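Local coordinates for flagellar hook-associated protein (Burkholderia pseudomallei, PDB 4UT1) that probably serves as a structural component of the bacterial flagellum, forming part of the junction between hook and filament, at residues Asp205-Ala210 and Gly227-Phe232; Thr399-Thr404 and Ser413-Ala418. One frame throughout, in Å; residues are numbered along the deposited sequence.

Contact 1 of 2, residues Asp205-Ala210 and Gly227-Phe232; sequences DQRDLA and GNYSVF
The guanidinium of Arg-207 lies flat over one face of the Tyr-229 ring, the planes only 11° apart and Arg-207 CZ 3.5 Å from the ring centroid, a stacked cation-pi pair. Arg-207 suits the place because its methylenes span the gap between helix and strand: the chain runs out extended from CA, and a bend at chi3 (59°) lays the head group on the ring. Arg-207 CD also packs on the ring, 3.4 Å from Tyr-229 CD2. At the guanidinium edge, Arg-207 NH1 gives a nearly straight hydrogen bond of 3.0 Å to Gly-227 O, lying in both the carbonyl and guanidinium planes. Asn-187 of helix 134-193 takes a further bond from NH1 through its OD1, so the group is held at its edge as well as over its face. This is the tightly packed part, with Arg-207 buried. The other end, at exposed Asp-208, lies on the solvent side and rests on a single hydrogen bond: Tyr-229 OH donates to Asp-208 OD1 at 2.7 Å, on the syn side but 26° out of the carboxylate plane. Tyrosine thus supplies both a face and a hydroxyl. At the positive phi of Gly-227 a CB would press on the preceding carbonyl O. The axes of 205-210 and 228-232 run nearly parallel, helix 201-215 packing here on the second strand of a beta-meander.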
ATOM      1  N   ASP A 205      -1.110  42.158 -30.079  1.00 37.78           N
ATOM      2  CA  ASP A 205      -1.964  40.983 -30.220  1.00 39.23           C
ATOM      3  C   ASP A 205      -1.176  39.687 -30.120  1.00 36.88           C
ATOM      4  O   ASP A 205      -1.608  38.737 -29.476  1.00 29.18           O
ATOM      5  CB  ASP A 205      -2.708  41.019 -31.554  1.00 36.18           C
ATOM      6  CG  ASP A 205      -3.954  41.872 -31.504  1.00 36.02           C
ATOM      7  OD1 ASP A 205      -4.066  42.703 -30.582  1.00 36.48           O
ATOM      8  OD2 ASP A 205      -4.824  41.707 -32.388  1.00 46.59           O
ATOM      9  N   GLN A 206      -0.029  39.654 -30.790  1.00 35.44           N
ATOM     10  CA  GLN A 206       0.842  38.486 -30.788  1.00 34.21           C
ATOM     11  C   GLN A 206       1.306  38.157 -29.368  1.00 36.63           C
ATOM     12  O   GLN A 206       1.423  36.990 -28.986  1.00 30.63           O
ATOM     13  CB  GLN A 206       2.041  38.735 -31.700  1.00 38.34           C
ATOM     14  CG  GLN A 206       2.822  37.497 -32.091  1.00 43.07           C
ATOM     15  CD  GLN A 206       3.758  37.765 -33.260  1.00 50.59           C
ATOM     16  OE1 GLN A 206       3.971  38.919 -33.650  1.00 42.64           O
ATOM     17  NE2 GLN A 206       4.314  36.699 -33.833  1.00 52.14           N
ATOM     18  N   ARG A 207       1.573  39.199 -28.589  1.00 33.14           N
ATOM     19  CA  ARG A 207       2.002  39.022 -27.211  1.00 31.09           C
ATOM     20  C   ARG A 207       0.856  38.483 -26.349  1.00 33.25           C
ATOM     21  O   ARG A 207       1.048  37.565 -25.548  1.00 31.21           O
ATOM     22  CB  ARG A 207       2.526  40.336 -26.644  1.00 31.56           C
ATOM     23  CG  ARG A 207       3.130  40.221 -25.252  1.00 30.22           C
ATOM     24  CD  ARG A 207       3.787  41.534 -24.821  1.00 31.19           C
ATOM     25  NE  ARG A 207       2.841  42.646 -24.810  1.00 30.55           N
ATOM     26  CZ  ARG A 207       3.120  43.869 -24.361  1.00 36.56           C
ATOM     27  NH1 ARG A 207       4.323  44.146 -23.870  1.00 32.28           N
ATOM     28  NH2 ARG A 207       2.190  44.816 -24.395  1.00 30.97           N
ATOM     29  N   ASP A 208      -0.333  39.055 -26.519  1.00 34.10           N
ATOM     30  CA  ASP A 208      -1.514  38.601 -25.783  1.00 37.08           C
ATOM     31  C   ASP A 208      -1.863  37.148 -26.080  1.00 28.56           C
ATOM     32  O   ASP A 208      -2.242  36.404 -25.181  1.00 30.28           O
ATOM     33  CB  ASP A 208      -2.716  39.490 -26.100  1.00 38.59           C
ATOM     34  CG  ASP A 208      -2.665  40.812 -25.375  1.00 36.81           C
ATOM     35  OD1 ASP A 208      -2.358  40.814 -24.168  1.00 37.02           O
ATOM     36  OD2 ASP A 208      -2.930  41.850 -26.014  1.00 43.15           O
ATOM     37  N   LEU A 209      -1.754  36.756 -27.344  1.00 30.12           N
ATOM     38  CA  LEU A 209      -2.000  35.374 -27.729  1.00 34.89           C
ATOM     39  C   LEU A 209      -0.969  34.455 -27.089  1.00 34.25           C
ATOM     40  O   LEU A 209      -1.277  33.319 -26.721  1.00 29.00           O
ATOM     41  CB  LEU A 209      -1.972  35.217 -29.246  1.00 36.32           C
ATOM     42  CG  LEU A 209      -2.010  33.775 -29.757  1.00 39.08           C
ATOM     43  CD1 LEU A 209      -3.213  33.023 -29.188  1.00 36.49           C
ATOM     44  CD2 LEU A 209      -2.022  33.740 -31.279  1.00 40.07           C
ATOM     45  N   ALA A 210       0.258  34.951 -26.960  1.00 29.58           N
ATOM     46  CA  ALA A 210       1.319  34.182 -26.322  1.00 26.80           C
ATOM     47  C   ALA A 210       0.985  33.954 -24.851  1.00 23.89           C
ATOM     48  O   ALA A 210       1.115  32.838 -24.346  1.00 25.13           O
ATOM     49  CB  ALA A 210       2.665  34.890 -26.471  1.00 26.77           C
ATOM     50  N   GLY A 227       4.731  49.649 -20.352  1.00 48.60           N
ATOM     51  CA  GLY A 227       4.300  49.010 -21.580  1.00 47.05           C
ATOM     52  C   GLY A 227       4.840  47.598 -21.719  1.00 43.58           C
ATOM     53  O   GLY A 227       4.460  46.877 -22.637  1.00 37.78           O
ATOM     54  N   ASN A 228       5.737  47.206 -20.817  1.00 43.84           N
ATOM     55  CA  ASN A 228       6.243  45.836 -20.785  1.00 39.90           C
ATOM     56  C   ASN A 228       5.245  44.881 -20.129  1.00 36.19           C
ATOM     57  O   ASN A 228       4.395  45.300 -19.348  1.00 39.37           O
ATOM     58  CB  ASN A 228       7.574  45.754 -20.027  1.00 39.88           C
ATOM     59  CG  ASN A 228       8.774  46.122 -20.886  1.00 37.20           C
ATOM     60  OD1 ASN A 228       8.713  46.108 -22.116  1.00 36.04           O
ATOM     61  ND2 ASN A 228       9.885  46.439 -20.230  1.00 39.52           N
ATOM     62  N   TYR A 229       5.358  43.600 -20.466  1.00 28.65           N
ATOM     63  CA  TYR A 229       4.703  42.537 -19.707  1.00 30.23           C
ATOM     64  C   TYR A 229       5.736  41.817 -18.845  1.00 25.60           C
ATOM     65  O   TYR A 229       6.581  41.098 -19.371  1.00 27.50           O
ATOM     66  CB  TYR A 229       4.035  41.503 -20.629  1.00 33.58           C
ATOM     67  CG  TYR A 229       2.683  41.851 -21.222  1.00 35.03           C
ATOM     68  CD1 TYR A 229       2.087  43.087 -21.006  1.00 35.48           C
ATOM     69  CD2 TYR A 229       2.000  40.919 -22.005  1.00 32.10           C
ATOM     70  CE1 TYR A 229       0.850  43.386 -21.559  1.00 37.37           C
ATOM     71  CE2 TYR A 229       0.771  41.205 -22.558  1.00 31.32           C
ATOM     72  CZ  TYR A 229       0.196  42.440 -22.332  1.00 39.94           C
ATOM     73  OH  TYR A 229      -1.033  42.726 -22.890  1.00 37.60           O
ATOM     74  N   SER A 230       5.689  41.994 -17.532  1.00 27.33           N
ATOM     75  CA  SER A 230       6.403  41.061 -16.672  1.00 24.77           C
ATOM     76  C   SER A 230       5.484  39.869 -16.409  1.00 24.31           C
ATOM     77  O   SER A 230       4.293  40.049 -16.189  1.00 24.03           O
ATOM     78  CB  SER A 230       6.836  41.719 -15.366  1.00 29.54           C
ATOM     79  OG  SER A 230       7.928  42.593 -15.590  1.00 32.34           O
ATOM     80  N   VAL A 231       6.029  38.659 -16.451  1.00 21.17           N
ATOM     81  CA  VAL A 231       5.206  37.462 -16.252  1.00 23.91           C
ATOM     82  C   VAL A 231       5.771  36.592 -15.149  1.00 19.63           C
ATOM     83  O   VAL A 231       6.977  36.330 -15.098  1.00 21.29           O
ATOM     84  CB  VAL A 231       5.077  36.626 -17.544  1.00 20.58           C
ATOM     85  CG1 VAL A 231       4.087  35.477 -17.330  1.00 19.79           C
ATOM     86  CG2 VAL A 231       4.629  37.495 -18.696  1.00 22.96           C
ATOM     87  N   PHE A 232       4.884  36.139 -14.266  1.00 22.06           N
ATOM     88  CA  PHE A 232       5.270  35.336 -13.120  1.00 22.10           C
ATOM     89  C   PHE A 232       4.391  34.102 -13.006  1.00 22.53           C
ATOM     90  O   PHE A 232       3.195  34.155 -13.305  1.00 21.19           O
ATOM     91  CB  PHE A 232       5.158  36.135 -11.823  1.00 25.17           C
ATOM     92  CG  PHE A 232       6.023  37.354 -11.780  1.00 25.64           C
ATOM     93  CD1 PHE A 232       5.608  38.532 -12.375  1.00 27.99           C
ATOM     94  CD2 PHE A 232       7.242  37.325 -11.121  1.00 24.36           C
ATOM     95  CE1 PHE A 232       6.410  39.667 -12.327  1.00 29.58           C
ATOM     96  CE2 PHE A 232       8.046  38.447 -11.068  1.00 27.62           C
ATOM     97  CZ  PHE A 232       7.629  39.620 -11.670  1.00 27.68           C
TER

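Contact 2 of 2, residues Thr399-Thr404 and Ser413-Ala418; sequences TPPTMT and SSTPNA
Pro-401 sets its ring against the backbone of Ser-414, and the ring can be followed atom by atom. CB, next to the main chain, makes no approach within 4.2 Å of 413-418. CG, the tip, does the closest touching: Pro-401 CG lies 3.6 Å from Ser-414 C and 3.7 Å from Ser-414 O, and the same atom meets Thr-415 OG1 at 3.7 Å. Pro-401 CD, where the ring closes back on N, rests 3.7 Å from Ser-414 C. Thr-415 brings its hydroxyl there because OG1 stands anti to the carbonyl carbon (chi1 -53°). Beside this, Pro-400 CB meets Ser-413 O, 3.7 Å away; a cis peptide bond precedes Pro-400 and turns the chain ahead of strand 402-405. Proline suits both places: the compact, puckered ring of Pro-401 puts CG and CD against the main chain, while Pro-400 touches with CB. Ser-413 and Ser-414 direct their CB atoms away from the prolines, and Ser-413 OG is hydrogen-bonded to Thr-355. Tyr-380 of strand 380-384 touches both Pro-401 and Thr-415. With no hydrogen bond between 399-404 and 413-418, the contact rests on van der Waals packing of proline carbons against peptide groups and the Thr-415 hydroxyl, an attraction with little directional demand.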
ATOM      1  N   THR A 399      21.013   2.990  19.344  1.00 29.12           N
ATOM      2  CA  THR A 399      22.087   3.161  18.370  1.00 25.11           C
ATOM      3  C   THR A 399      22.424   1.785  17.797  1.00 30.55           C
ATOM      4  O   THR A 399      22.817   0.881  18.543  1.00 31.53           O
ATOM      5  CB  THR A 399      23.361   3.782  18.994  1.00 30.57           C
ATOM      6  OG1 THR A 399      24.000   2.809  19.826  1.00 36.03           O
ATOM      7  CG2 THR A 399      23.028   5.010  19.826  1.00 25.92           C
ATOM      8  N   PRO A 400      22.239   1.607  16.478  1.00 27.43           N
ATOM      9  CA  PRO A 400      21.745   2.662  15.595  1.00 24.72           C
ATOM     10  C   PRO A 400      20.250   2.870  15.801  1.00 22.98           C
ATOM     11  O   PRO A 400      19.617   2.090  16.519  1.00 23.23           O
ATOM     12  CB  PRO A 400      22.062   2.125  14.203  1.00 25.27           C
ATOM     13  CG  PRO A 400      21.943   0.650  14.356  1.00 29.15           C
ATOM     14  CD  PRO A 400      22.380   0.321  15.771  1.00 28.98           C
ATOM     15  N   PRO A 401      19.690   3.922  15.190  1.00 21.50           N
ATOM     16  CA  PRO A 401      18.317   4.337  15.483  1.00 20.27           C
ATOM     17  C   PRO A 401      17.281   3.413  14.853  1.00 22.43           C
ATOM     18  O   PRO A 401      17.291   3.191  13.637  1.00 26.10           O
ATOM     19  CB  PRO A 401      18.232   5.746  14.873  1.00 21.15           C
ATOM     20  CG  PRO A 401      19.654   6.118  14.495  1.00 22.86           C
ATOM     21  CD  PRO A 401      20.348   4.829  14.235  1.00 21.25           C
ATOM     22  N   THR A 402      16.399   2.878  15.683  1.00 21.35           N
ATOM     23  CA  THR A 402      15.262   2.106  15.201  1.00 22.28           C
ATOM     24  C   THR A 402      14.015   2.677  15.852  1.00 22.59           C
ATOM     25  O   THR A 402      14.058   3.104  17.004  1.00 23.09           O
ATOM     26  CB  THR A 402      15.395   0.614  15.531  1.00 25.48           C
ATOM     27  OG1 THR A 402      15.376   0.445  16.955  1.00 31.75           O
ATOM     28  CG2 THR A 402      16.698   0.062  14.983  1.00 22.63           C
ATOM     29  N   MET A 403      12.911   2.689  15.117  1.00 17.01           N
ATOM     30  CA  MET A 403      11.651   3.226  15.617  1.00 17.95           C
ATOM     31  C   MET A 403      10.451   2.618  14.893  1.00 20.62           C
ATOM     32  O   MET A 403      10.588   2.024  13.819  1.00 18.42           O
ATOM     33  CB  MET A 403      11.623   4.750  15.482  1.00 16.92           C
ATOM     34  CG  MET A 403      11.357   5.251  14.072  1.00 16.84           C
ATOM     35  SD  MET A 403      12.116   6.860  13.776  1.00 16.77           S
ATOM     36  CE  MET A 403      13.810   6.354  13.584  1.00 12.06           C
ATOM     37  N   THR A 404       9.279   2.753  15.503  1.00 19.50           N
ATOM     38  CA  THR A 404       8.042   2.283  14.908  1.00 18.98           C
ATOM     39  C   THR A 404       7.030   3.418  14.851  1.00 22.38           C
ATOM     40  O   THR A 404       6.714   4.029  15.866  1.00 21.50           O
ATOM     41  CB  THR A 404       7.440   1.094  15.697  1.00 19.45           C
ATOM     42  OG1 THR A 404       8.361   0.000  15.679  1.00 19.04           O
ATOM     43  CG2 THR A 404       6.126   0.645  15.064  1.00 22.13           C
ATOM     44  N   SER A 413      20.924   3.541   9.681  1.00 21.58           N
ATOM     45  CA  SER A 413      22.291   3.092   9.937  1.00 27.44           C
ATOM     46  C   SER A 413      23.020   4.039  10.897  1.00 24.84           C
ATOM     47  O   SER A 413      24.028   3.682  11.503  1.00 29.07           O
ATOM     48  CB  SER A 413      23.063   2.978   8.628  1.00 26.44           C
ATOM     49  OG  SER A 413      23.203   4.249   8.029  1.00 25.40           O
ATOM     50  N   SER A 414      22.499   5.254  11.011  1.00 26.71           N
ATOM     51  CA  SER A 414      22.987   6.243  11.963  1.00 26.14           C
ATOM     52  C   SER A 414      21.963   7.364  12.039  1.00 24.37           C
ATOM     53  O   SER A 414      20.972   7.359  11.302  1.00 21.91           O
ATOM     54  CB  SER A 414      24.364   6.781  11.557  1.00 23.82           C
ATOM     55  OG  SER A 414      24.338   7.386  10.272  1.00 29.43           O
ATOM     56  N   THR A 415      22.190   8.308  12.942  1.00 23.30           N
ATOM     57  CA  THR A 415      21.345   9.491  13.050  1.00 19.33           C
ATOM     58  C   THR A 415      21.646  10.437  11.884  1.00 21.61           C
ATOM     59  O   THR A 415      22.809  10.757  11.626  1.00 20.83           O
ATOM     60  CB  THR A 415      21.566  10.210  14.397  1.00 21.41           C
ATOM     61  OG1 THR A 415      21.414   9.267  15.466  1.00 18.97           O
ATOM     62  CG2 THR A 415      20.570  11.348  14.583  1.00 20.17           C
ATOM     63  N   PRO A 416      20.597  10.870  11.161  1.00 17.51           N
ATOM     64  CA  PRO A 416      20.791  11.750  10.002  1.00 17.17           C
ATOM     65  C   PRO A 416      21.143  13.163  10.443  1.00 18.51           C
ATOM     66  O   PRO A 416      21.183  13.417  11.641  1.00 15.53           O
ATOM     67  CB  PRO A 416      19.424  11.718   9.296  1.00 16.47           C
ATOM     68  CG  PRO A 416      18.680  10.576   9.903  1.00 16.60           C
ATOM     69  CD  PRO A 416      19.188  10.481  11.314  1.00 18.84           C
ATOM     70  N   ASN A 417      21.423  14.068   9.510  1.00 15.81           N
ATOM     71  CA  ASN A 417      21.552  15.472   9.889  1.00 16.23           C
ATOM     72  C   ASN A 417      20.181  16.122   9.964  1.00 15.70           C
ATOM     73  O   ASN A 417      19.245  15.659   9.311  1.00 17.04           O
ATOM     74  CB  ASN A 417      22.432  16.233   8.890  1.00 19.12           C
ATOM     75  CG  ASN A 417      23.900  15.933   9.073  1.00 23.38           C
ATOM     76  OD1 ASN A 417      24.302  15.365  10.091  1.00 24.89           O
ATOM     77  ND2 ASN A 417      24.717  16.331   8.097  1.00 21.44           N
ATOM     78  N   ALA A 418      20.052  17.180  10.755  1.00 16.35           N
ATOM     79  CA  ALA A 418      18.840  17.999  10.722  1.00 17.67           C
ATOM     80  C   ALA A 418      18.586  18.445   9.290  1.00 19.45           C
ATOM     81  O   ALA A 418      19.507  18.888   8.608  1.00 19.84           O
ATOM     82  CB  ALA A 418      18.968  19.209  11.626  1.00 18.95           C
TER

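Contact 1 is complete before the chain reaches contact 2; one belongs to the FlgK helical domain, the other to the D2-like domain. Their centres are 52 Å apart and their nearest atoms about 30 Å, so neither touches the other. The centre of contact 1 sits farther out, 46 Å from the centre of the chain against 24 Å for contact 2, as befits an elongated molecule. Each involves a strand of an antiparallel sheet, but contact 1 ties a helix to its sheet through charged and aromatic groups. Contact 2 instead joins a segment that runs into strand 402-405 and the loop after strand 408-412, the two strands of a hairpin, by van der Waals contact of proline carbons, without a hydrogen bond across.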